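PDB 6I5R: sugar ABC transporter substrate-binding protein, BlMnBP1 from Bifidobacterium animalis subsp. lactis ATCC 27673, which binds mannobiose and related manno-oligosaccharides and probably delivers them to the membrane components of an ABC importer. Local coordinates for residues A[35-40]-A[70-75]; A[114-119]-A[336-341]; A[190-195]-A[254-259]; A[314-319]-A[379-384]. All coordinates share one frame; numbering follows the deposited sequence.

Contact 1 of 4, residues A[35-40]-A[70-75]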
# COMPACT_ATOMS: atom_id res chain seq x y z
N ASP A 35 14.94 30.17 -9.99
CA ASP A 35 15.36 30.58 -11.32
C ASP A 35 15.08 29.51 -12.37
O ASP A 35 15.32 29.74 -13.55
CB ASP A 35 16.86 30.91 -11.29
CG ASP A 35 17.73 29.78 -10.64
OD1 ASP A 35 17.23 28.90 -9.85
OD2 ASP A 35 18.97 29.81 -10.90
N ILE A 36 14.59 28.36 -11.96
CA ILE A 36 14.44 27.27 -12.91
C ILE A 36 13.22 27.53 -13.77
O ILE A 36 12.16 27.91 -13.26
CB ILE A 36 14.35 25.91 -12.20
CG1 ILE A 36 15.60 25.66 -11.37
CG2 ILE A 36 14.20 24.80 -13.23
CD1 ILE A 36 15.46 24.45 -10.45
N LYS A 37 13.37 27.27 -15.07
CA LYS A 37 12.27 27.26 -16.03
C LYS A 37 12.31 25.93 -16.75
O LYS A 37 13.19 25.70 -17.59
CB LYS A 37 12.40 28.42 -17.03
CG LYS A 37 12.56 29.80 -16.37
CD LYS A 37 13.02 30.88 -17.35
CE LYS A 37 13.11 32.25 -16.68
NZ LYS A 37 13.27 32.19 -15.18
N THR A 38 11.39 25.03 -16.42
CA THR A 38 11.38 23.73 -17.07
C THR A 38 10.01 23.08 -16.87
O THR A 38 9.13 23.60 -16.16
CB THR A 38 12.50 22.83 -16.53
OG1 THR A 38 12.56 21.61 -17.26
CG2 THR A 38 12.26 22.49 -15.08
N THR A 39 9.87 21.91 -17.48
CA THR A 39 8.69 21.08 -17.37
C THR A 39 9.10 19.69 -16.94
O THR A 39 10.05 19.12 -17.48
CB THR A 39 7.96 21.02 -18.70
OG1 THR A 39 7.55 22.34 -19.07
CG2 THR A 39 6.76 20.14 -18.58
N ILE A 40 8.36 19.14 -15.99
CA ILE A 40 8.58 17.78 -15.51
C ILE A 40 7.30 16.99 -15.69
O ILE A 40 6.19 17.53 -15.62
CB ILE A 40 9.05 17.79 -14.05
CG1 ILE A 40 8.02 18.48 -13.16
CG2 ILE A 40 10.41 18.54 -13.98
CD1 ILE A 40 8.35 18.41 -11.64
N TYR A 70 6.24 28.20 -7.37
CA TYR A 70 7.21 27.99 -8.45
C TYR A 70 6.46 28.07 -9.76
O TYR A 70 6.09 27.04 -10.35
CB TYR A 70 7.92 26.64 -8.34
CG TYR A 70 8.93 26.55 -7.22
CD1 TYR A 70 10.24 26.96 -7.41
CD2 TYR A 70 8.57 26.05 -5.98
CE1 TYR A 70 11.18 26.88 -6.38
CE2 TYR A 70 9.49 25.96 -4.96
CZ TYR A 70 10.80 26.38 -5.17
OH TYR A 70 11.71 26.29 -4.15
N PRO A 71 6.23 29.28 -10.27
CA PRO A 71 5.40 29.42 -11.49
C PRO A 71 6.08 28.90 -12.74
O PRO A 71 5.39 28.57 -13.71
CB PRO A 71 5.13 30.93 -11.56
CG PRO A 71 6.22 31.56 -10.71
CD PRO A 71 6.43 30.58 -9.59
N ASN A 72 7.40 28.79 -12.75
CA ASN A 72 8.09 28.36 -13.96
C ASN A 72 8.49 26.90 -13.94
O ASN A 72 9.20 26.46 -14.85
CB ASN A 72 9.29 29.28 -14.20
CG ASN A 72 8.88 30.76 -14.17
OD1 ASN A 72 9.41 31.57 -13.39
ND2 ASN A 72 7.90 31.10 -14.98
N ILE A 73 8.03 26.13 -12.96
CA ILE A 73 8.14 24.68 -13.00
C ILE A 73 6.76 24.16 -13.39
O ILE A 73 5.86 24.05 -12.55
CB ILE A 73 8.61 24.09 -11.67
CG1 ILE A 73 10.04 24.52 -11.37
CG2 ILE A 73 8.50 22.54 -11.71
CD1 ILE A 73 10.55 24.00 -10.05
N THR A 74 6.61 23.81 -14.66
CA THR A 74 5.37 23.24 -15.17
C THR A 74 5.36 21.74 -14.91
O THR A 74 6.30 21.03 -15.28
CB THR A 74 5.22 23.53 -16.66
OG1 THR A 74 5.01 24.94 -16.88
CG2 THR A 74 4.05 22.72 -17.24
N VAL A 75 4.29 21.28 -14.29
CA VAL A 75 4.13 19.88 -13.92
C VAL A 75 3.06 19.26 -14.81
O VAL A 75 1.90 19.67 -14.77
CB VAL A 75 3.75 19.74 -12.45
CG1 VAL A 75 3.68 18.26 -12.07
CG2 VAL A 75 4.73 20.48 -11.56
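Peptide groups are the flat units that join Thr-38 and Ile-40 to Asn-72 and Thr-74. The carbonyl of Thr-38 accepts from Thr-74 N, which lies 2.9 Å from Thr-38 O. Bonds from Thr-38 N to Asn-72 O (3.1 Å) and from Ile-40 N to Thr-74 O (2.9 Å) continue the parallel ladder, in which the two strand axes run 26° apart. One face of this ribbon carries Thr-39 and Thr-74, which lie alongside each other and point the same way, Thr-39 OG1 being 3.6 Å from Thr-74 CB. Branched, mildly polar threonines suit an outer surface of this kind. The other face carries Thr-38, Ile-73, Ile-40 and Val-75. Here Ile-40 has CG1 between its backbone N and carbonyl carbon (chi1 59°), which turns CG1 toward the neighbouring strand. Its CD1 then rests 4.1 Å from Ile-73 CG2, and touches Val-75 CG2 at a similar distance. Where the ribbon begins, Asn-72 CB sits 3.3 Å from Ile-36 O and beside Lys-37 CG. Asn-72 belongs to the type I turn Tyr-70 to Ile-73, and Asn-67 ND2 holds both Tyr-70 O and Ile-73 O. The two strands and helix 59-69 make a beta-alpha-beta unit of the solute-binding-protein fold. Phe-66 of that helix packs on Ile-73 and Val-75, and Ile-63 on Val-75, while helix 331-346 touches Ile-36, Thr-38 and Tyr-70 through Glu-332, Lys-333, Ala-336 and Ile-339.

Contact 2 of 4, residues A[114-119]-A[336-341]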
# COMPACT_ATOMS: atom_id res chain seq x y z
N TYR A 114 18.24 3.47 -11.33
CA TYR A 114 17.07 4.15 -11.86
C TYR A 114 16.79 5.50 -11.22
O TYR A 114 16.27 6.38 -11.91
CB TYR A 114 15.82 3.26 -11.66
CG TYR A 114 15.80 1.95 -12.44
CD1 TYR A 114 15.80 1.95 -13.82
CD2 TYR A 114 15.74 0.72 -11.77
CE1 TYR A 114 15.75 0.77 -14.54
CE2 TYR A 114 15.71 -0.48 -12.50
CZ TYR A 114 15.71 -0.43 -13.88
OH TYR A 114 15.67 -1.61 -14.61
N PHE A 115 17.08 5.70 -9.93
CA PHE A 115 16.50 6.78 -9.17
C PHE A 115 17.59 7.64 -8.57
O PHE A 115 18.68 7.16 -8.21
CB PHE A 115 15.59 6.25 -8.02
CG PHE A 115 14.39 5.47 -8.50
CD1 PHE A 115 13.44 6.06 -9.32
CD2 PHE A 115 14.22 4.16 -8.16
CE1 PHE A 115 12.37 5.34 -9.79
CE2 PHE A 115 13.15 3.44 -8.62
CZ PHE A 115 12.23 4.03 -9.45
N VAL A 116 17.27 8.92 -8.48
CA VAL A 116 18.16 9.89 -7.83
C VAL A 116 18.12 9.69 -6.32
O VAL A 116 17.03 9.67 -5.74
CB VAL A 116 17.73 11.32 -8.18
CG1 VAL A 116 18.65 12.34 -7.47
CG2 VAL A 116 17.72 11.53 -9.68
N PRO A 117 19.26 9.58 -5.64
CA PRO A 117 19.22 9.54 -4.17
C PRO A 117 18.83 10.92 -3.64
O PRO A 117 19.37 11.94 -4.08
CB PRO A 117 20.65 9.14 -3.78
CG PRO A 117 21.50 9.54 -4.95
CD PRO A 117 20.63 9.49 -6.18
N TYR A 118 17.85 10.94 -2.74
CA TYR A 118 17.46 12.17 -2.07
C TYR A 118 18.51 12.62 -1.06
O TYR A 118 18.55 13.80 -0.73
CB TYR A 118 16.13 11.99 -1.32
CG TYR A 118 14.94 11.89 -2.24
CD1 TYR A 118 14.35 13.02 -2.79
CD2 TYR A 118 14.38 10.66 -2.54
CE1 TYR A 118 13.25 12.92 -3.64
CE2 TYR A 118 13.34 10.54 -3.40
CZ TYR A 118 12.75 11.66 -3.94
OH TYR A 118 11.68 11.49 -4.78
N GLY A 119 19.32 11.70 -0.56
CA GLY A 119 20.24 12.00 0.52
C GLY A 119 20.51 10.77 1.37
O GLY A 119 19.83 9.77 1.26
N ALA A 336 14.20 20.41 -10.20
CA ALA A 336 12.79 20.77 -10.26
C ALA A 336 11.92 19.66 -9.67
O ALA A 336 10.98 19.93 -8.92
CB ALA A 336 12.37 21.05 -11.70
N SER A 337 12.26 18.41 -9.98
CA SER A 337 11.46 17.29 -9.50
C SER A 337 11.58 17.13 -7.99
O SER A 337 10.60 16.79 -7.32
CB SER A 337 11.90 16.01 -10.21
OG SER A 337 11.61 16.03 -11.60
N MET A 338 12.78 17.36 -7.45
CA MET A 338 12.98 17.19 -6.01
C MET A 338 12.30 18.31 -5.23
O MET A 338 11.78 18.09 -4.12
CB MET A 338 14.48 17.13 -5.68
CG MET A 338 14.76 16.72 -4.26
SD MET A 338 16.52 16.43 -3.87
CE MET A 338 17.07 15.29 -5.14
N ILE A 339 12.27 19.51 -5.82
CA ILE A 339 11.47 20.60 -5.26
C ILE A 339 9.99 20.21 -5.22
O ILE A 339 9.33 20.38 -4.19
CB ILE A 339 11.69 21.89 -6.06
CG1 ILE A 339 13.16 22.30 -5.92
CG2 ILE A 339 10.74 22.97 -5.61
CD1 ILE A 339 13.57 23.50 -6.77
N PHE A 340 9.45 19.69 -6.32
CA PHE A 340 8.04 19.31 -6.32
C PHE A 340 7.75 18.19 -5.31
O PHE A 340 6.73 18.21 -4.63
CB PHE A 340 7.60 18.88 -7.74
CG PHE A 340 6.16 18.47 -7.80
CD1 PHE A 340 5.16 19.42 -7.68
CD2 PHE A 340 5.81 17.15 -7.96
CE1 PHE A 340 3.84 19.05 -7.68
CE2 PHE A 340 4.47 16.77 -7.98
CZ PHE A 340 3.49 17.73 -7.85
N VAL A 341 8.63 17.20 -5.21
CA VAL A 341 8.42 16.15 -4.21
C VAL A 341 8.43 16.75 -2.81
O VAL A 341 7.59 16.42 -1.96
CB VAL A 341 9.47 15.04 -4.36
CG1 VAL A 341 9.44 14.11 -3.16
CG2 VAL A 341 9.26 14.26 -5.63
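Tyr-118 and Met-338 slide past each other in opposite directions, with Met-338 CG at the edge of the ring, 4.0 Å from Tyr-118 CD1. The sulfur follows in a Met-aromatic contact, its SD lying 5.4 Å from the centroid of the Tyr-118 ring and 69° off the ring normal. Beyond the sulfur the chain bends (chi3 -52°), which carries CE to 4.1 Å from Val-116 CG1. A flexible, unbranched methionine suits this place because one side chain can follow both the ring and the valine. Val-341, one turn further along the helix, crosses the tyrosine at about a right angle, and its CG2 is 3.8 Å from Tyr-118 OH.

The contact sets the loop before strand 119-120 against helix 331-346, a helix that packs on the mixed sheet of this solute-binding protein and also touches strand 38-44. Replacing Tyr-118 by an alanine would probably open a gap beside Met-338 and Val-341 and leave Tyr-323 O without its hydroxyl partner.

That second-shell bond, from Tyr-118 OH to the backbone of strand 314-325, fixes the far end of the ring. Ile-325 of the same strand packs on Val-116, Tyr-118 and Met-338 alike, and Ile-143 of strand 139-155 also touches the tyrosine. Backbone bonds of Val-116 to Ile-325 and of Tyr-118 to Tyr-24 and Thr-140 hold the loop in place.

Contact 3 of 4, residues A[190-195]-A[254-259]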
# COMPACT_ATOMS: atom_id res chain seq x y z
N LEU A 190 -18.06 -9.79 1.72
CA LEU A 190 -16.70 -9.36 1.41
C LEU A 190 -16.55 -9.33 -0.10
O LEU A 190 -16.71 -10.36 -0.76
CB LEU A 190 -15.67 -10.28 2.06
CG LEU A 190 -14.18 -9.88 1.96
CD1 LEU A 190 -13.35 -10.38 3.12
CD2 LEU A 190 -13.62 -10.43 0.64
N TYR A 191 -16.25 -8.16 -0.65
CA TYR A 191 -16.10 -8.00 -2.08
C TYR A 191 -14.62 -8.10 -2.40
O TYR A 191 -13.82 -7.38 -1.82
CB TYR A 191 -16.65 -6.65 -2.53
CG TYR A 191 -16.84 -6.50 -4.01
CD1 TYR A 191 -17.99 -6.95 -4.62
CD2 TYR A 191 -15.90 -5.86 -4.79
CE1 TYR A 191 -18.19 -6.79 -5.98
CE2 TYR A 191 -16.09 -5.69 -6.13
CZ TYR A 191 -17.23 -6.16 -6.74
OH TYR A 191 -17.44 -5.98 -8.08
N THR A 192 -14.27 -9.01 -3.31
CA THR A 192 -12.86 -9.32 -3.46
C THR A 192 -12.13 -8.35 -4.37
O THR A 192 -10.92 -8.24 -4.24
CB THR A 192 -12.63 -10.72 -4.04
OG1 THR A 192 -13.21 -10.77 -5.35
CG2 THR A 192 -13.22 -11.78 -3.17
N ASN A 193 -12.83 -7.68 -5.30
CA ASN A 193 -12.19 -6.93 -6.38
C ASN A 193 -11.13 -7.78 -7.06
O ASN A 193 -10.05 -7.32 -7.41
CB ASN A 193 -11.60 -5.61 -5.88
CG ASN A 193 -12.61 -4.47 -5.97
OD1 ASN A 193 -13.15 -4.21 -7.04
ND2 ASN A 193 -12.89 -3.81 -4.84
N PHE A 194 -11.48 -9.05 -7.26
CA PHE A 194 -10.61 -10.01 -7.92
C PHE A 194 -9.96 -9.44 -9.18
O PHE A 194 -8.79 -9.69 -9.46
CB PHE A 194 -11.45 -11.27 -8.24
CG PHE A 194 -10.75 -12.30 -9.06
CD1 PHE A 194 -10.75 -12.22 -10.46
CD2 PHE A 194 -10.13 -13.38 -8.46
CE1 PHE A 194 -10.12 -13.18 -11.22
CE2 PHE A 194 -9.50 -14.34 -9.22
CZ PHE A 194 -9.50 -14.23 -10.61
N VAL A 195 -10.71 -8.63 -9.94
CA VAL A 195 -10.21 -8.29 -11.27
C VAL A 195 -9.02 -7.33 -11.18
O VAL A 195 -8.19 -7.30 -12.08
CB VAL A 195 -11.34 -7.71 -12.15
CG1 VAL A 195 -10.79 -6.88 -13.34
CG2 VAL A 195 -12.23 -8.83 -12.67
N GLY A 254 -18.96 -18.97 0.63
CA GLY A 254 -19.96 -18.27 -0.15
C GLY A 254 -20.27 -16.89 0.37
O GLY A 254 -21.41 -16.42 0.23
N TYR A 255 -19.30 -16.23 1.00
CA TYR A 255 -19.50 -14.91 1.57
C TYR A 255 -18.91 -13.80 0.70
O TYR A 255 -18.75 -12.68 1.20
CB TYR A 255 -18.86 -14.80 2.96
CG TYR A 255 -19.36 -15.80 3.98
CD1 TYR A 255 -20.61 -16.37 3.87
CD2 TYR A 255 -18.56 -16.18 5.04
CE1 TYR A 255 -21.05 -17.31 4.79
CE2 TYR A 255 -19.00 -17.09 5.97
CZ TYR A 255 -20.26 -17.67 5.83
OH TYR A 255 -20.75 -18.61 6.72
N THR A 256 -18.54 -14.09 -0.55
CA THR A 256 -18.04 -13.07 -1.48
C THR A 256 -19.00 -12.95 -2.66
O THR A 256 -20.04 -13.62 -2.73
CB THR A 256 -16.61 -13.38 -1.95
OG1 THR A 256 -16.58 -14.64 -2.62
CG2 THR A 256 -15.69 -13.43 -0.77
N GLU A 257 -18.64 -12.08 -3.60
CA GLU A 257 -19.52 -11.81 -4.73
C GLU A 257 -19.76 -13.08 -5.53
O GLU A 257 -18.95 -14.02 -5.52
CB GLU A 257 -18.93 -10.72 -5.64
CG GLU A 257 -17.65 -11.09 -6.39
CD GLU A 257 -16.40 -11.10 -5.51
OE1 GLU A 257 -16.42 -10.47 -4.43
OE2 GLU A 257 -15.40 -11.75 -5.92
N GLU A 258 -20.91 -13.10 -6.20
CA GLU A 258 -21.31 -14.28 -6.95
C GLU A 258 -20.26 -14.65 -7.99
O GLU A 258 -19.95 -15.83 -8.21
CB GLU A 258 -22.68 -14.06 -7.63
CG GLU A 258 -22.96 -15.13 -8.72
CD GLU A 258 -24.37 -15.77 -8.61
OE1 GLU A 258 -25.30 -15.15 -7.99
OE2 GLU A 258 -24.58 -16.87 -9.18
N ASP A 259 -19.75 -13.64 -8.70
CA ASP A 259 -18.84 -13.87 -9.81
C ASP A 259 -17.58 -13.04 -9.66
O ASP A 259 -17.58 -11.87 -10.05
CB ASP A 259 -19.49 -13.56 -11.16
CG ASP A 259 -18.60 -13.96 -12.33
OD1 ASP A 259 -17.54 -14.57 -12.09
OD2 ASP A 259 -18.96 -13.68 -13.48
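The carboxylate of Glu-257 grips Thr-192 twice. Thr-192 N gives a straight bond (163°) to Glu-257 OE1 at 2.8 Å, reaching it on the syn side but 29° out of the carboxylate plane. Thr-192 OG1 donates to Glu-257 OE2 over a very short 2.5 Å. Glu-257 CG stands between the backbone N and the carbonyl carbon (chi1 67°), and the chain bends again at chi2 to bring the carboxylate to Thr-192. Tyr-191 crosses the glutamate at about a right angle, its CD1 3.9 Å from Glu-257 OE1. Two donors on a buried acid are consistent with an ionised carboxylate.

Thr-192 OG1 also accepts from Phe-194 N at 3.1 Å, forming an ST turn in the loop that leads to helix 197-201. An alanine in place of Glu-257 would probably leave both Thr-192 N and its hydroxyl without their acceptor and set that turn freer to shift.

Toward the partly exposed Tyr-255 and Thr-256 the grip is slacker. Leu-190 N reaches Tyr-255 O at 3.0 Å through a bent bond, whereas the buried Leu-190 O has no hydrogen-bond partner and is met by Thr-256 CA at 3.1 Å. Thr-256 CG2 touches Leu-190 CD2 at 3.9 Å. Gly-254 closes helix 239-252 in a Schellman motif, with a positive phi that glycine readily adopts. The Tyr-255 ring turns away to Gln-175, Leu-178 and Lys-179 of helix 171-184.

Contact 4 of 4, residues A[314-319]-A[379-384]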
# COMPACT_ATOMS: atom_id res chain seq x y z
N TYR A 314 -2.49 -5.37 15.98
CA TYR A 314 -1.40 -4.58 15.42
C TYR A 314 -1.75 -4.11 14.02
O TYR A 314 -2.48 -4.78 13.28
CB TYR A 314 -0.11 -5.39 15.33
CG TYR A 314 0.50 -5.75 16.65
CD1 TYR A 314 0.02 -6.80 17.38
CD2 TYR A 314 1.58 -5.02 17.17
CE1 TYR A 314 0.57 -7.15 18.59
CE2 TYR A 314 2.14 -5.36 18.38
CZ TYR A 314 1.61 -6.43 19.10
OH TYR A 314 2.13 -6.81 20.31
N ALA A 315 -1.24 -2.93 13.67
CA ALA A 315 -1.36 -2.40 12.32
C ALA A 315 -0.05 -1.72 11.95
O ALA A 315 0.45 -0.87 12.70
CB ALA A 315 -2.54 -1.42 12.22
N THR A 316 0.51 -2.11 10.81
CA THR A 316 1.74 -1.50 10.30
C THR A 316 1.41 -0.22 9.55
O THR A 316 0.48 -0.19 8.75
CB THR A 316 2.46 -2.46 9.34
OG1 THR A 316 2.85 -3.64 10.06
CG2 THR A 316 3.66 -1.77 8.71
N ILE A 317 2.14 0.83 9.83
CA ILE A 317 2.09 2.04 9.01
C ILE A 317 3.21 1.97 8.00
O ILE A 317 4.37 1.73 8.36
CB ILE A 317 2.20 3.31 9.86
CG1 ILE A 317 0.98 3.42 10.74
CG2 ILE A 317 2.32 4.48 8.95
CD1 ILE A 317 1.23 4.35 11.88
N ALA A 318 2.86 2.16 6.74
CA ALA A 318 3.82 2.04 5.66
C ALA A 318 3.47 3.05 4.59
O ALA A 318 2.39 3.66 4.61
CB ALA A 318 3.86 0.60 5.11
N GLY A 319 4.43 3.30 3.70
CA GLY A 319 4.14 4.10 2.55
C GLY A 319 3.19 3.37 1.62
O GLY A 319 3.26 2.16 1.46
N ILE A 379 2.67 0.11 14.38
CA ILE A 379 4.09 -0.21 14.26
C ILE A 379 4.54 0.08 12.83
O ILE A 379 3.73 0.22 11.92
CB ILE A 379 4.41 -1.68 14.62
CG1 ILE A 379 3.48 -2.66 13.87
CG2 ILE A 379 4.32 -1.90 16.13
CD1 ILE A 379 3.84 -4.15 14.16
N THR A 380 5.85 0.11 12.63
CA THR A 380 6.45 0.19 11.31
C THR A 380 7.47 -0.93 11.15
O THR A 380 8.05 -1.42 12.13
CB THR A 380 7.15 1.52 11.07
OG1 THR A 380 8.20 1.66 12.03
CG2 THR A 380 6.15 2.66 11.19
N ASP A 381 7.69 -1.32 9.91
CA ASP A 381 8.62 -2.40 9.62
C ASP A 381 10.04 -1.96 9.97
O ASP A 381 10.55 -0.96 9.45
CB ASP A 381 8.53 -2.80 8.15
CG ASP A 381 7.33 -3.64 7.83
OD1 ASP A 381 6.71 -4.18 8.76
OD2 ASP A 381 7.05 -3.81 6.63
N ALA A 382 10.70 -2.73 10.82
CA ALA A 382 12.10 -2.51 11.12
C ALA A 382 12.98 -2.86 9.91
O ALA A 382 12.66 -3.74 9.12
CB ALA A 382 12.48 -3.37 12.31
N PRO A 383 14.10 -2.17 9.74
CA PRO A 383 15.03 -2.55 8.68
C PRO A 383 15.66 -3.89 9.01
O PRO A 383 15.67 -4.33 10.16
CB PRO A 383 16.07 -1.43 8.68
CG PRO A 383 16.03 -0.90 10.09
CD PRO A 383 14.62 -1.08 10.59
N ALA A 384 16.15 -4.55 7.98
CA ALA A 384 16.89 -5.78 8.19
C ALA A 384 18.18 -5.46 8.95
O ALA A 384 18.57 -4.31 9.08
CB ALA A 384 17.21 -6.46 6.86
O HOH W 1 4.22 -5.17 8.49
O HOH W 2 5.43 -3.95 11.53
O HOH W 3 6.60 0.15 7.68
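Ile-379 uses both of its backbone polar atoms on the strand beside it. Ile-379 N donates to Ala-315 O at 3.0 Å, and Ile-317 N donates to Ile-379 O at 2.7 Å. These two bonds frame Thr-316, whose CA-H also points at Ile-379 O; its own N faces the other way, to Asn-210 OD1. A parallel bridge between Thr-316 and Ile-379 results, and Glu-377 extends the pairing through its backbone bond to Ala-315.

The side-chain hydroxyl of Thr-316 is satisfied by solvent. Water 1 lies 2.6 Å from Thr-316 OG1 and donates to Asp-381 OD1 at 2.7 Å. Water 2 links the same two atoms by a longer path, so OD1 receives two waters. Asp-381 suits this site because its OD1 can accept from the very waters that also meet the threonine hydroxyl.

Strand 314-325 is a long member of the mixed sheet, pairing antiparallel with strands 100-102 and 139-155; further along it, Asp-320 and Tyr-321 line the sugar pocket. Strand 377-379 adds to it in parallel, and just beyond that strand's end water takes over from direct pairing. Water 3 donates to Ile-317 O at 2.8 Å and accepts from Asp-381 N at 2.9 Å. The carbonyl of Ile-317 also has Thr-380 CG2 at 3.5 Å.

Ile-379 CG1 stands between the backbone N and carbonyl carbon (chi1 51°), and CD1 beyond it meets Tyr-314 CD2 at 3.9 Å. Further on, Asn-219 ND2 binds Ala-382 O, and Gln-220 NE2 binds Pro-383 O.

Overall arrangement
From the N terminus, contact 1 closes first, a short loop whose beta-alpha-beta unit is complete before any other contact opens. Contact 2 opens at 114-119 and closes only at 336-341, spanning over 200 residues, and all of contact 3 is nested inside that span, tying the loop after strand 188-190 to the loop after helix 239-252. Contact 4 opens at 314-319, within the same span, but closes beyond it at 379-384, so contacts 2 and 4 cross. Helix 331-346 brings contacts 1 and 2 into touch, for instance where Thr-38 meets Ala-336. Contact 3 lies on the opposite side of the chain's centre from both, and contact 4 shares a sheet with contact 1.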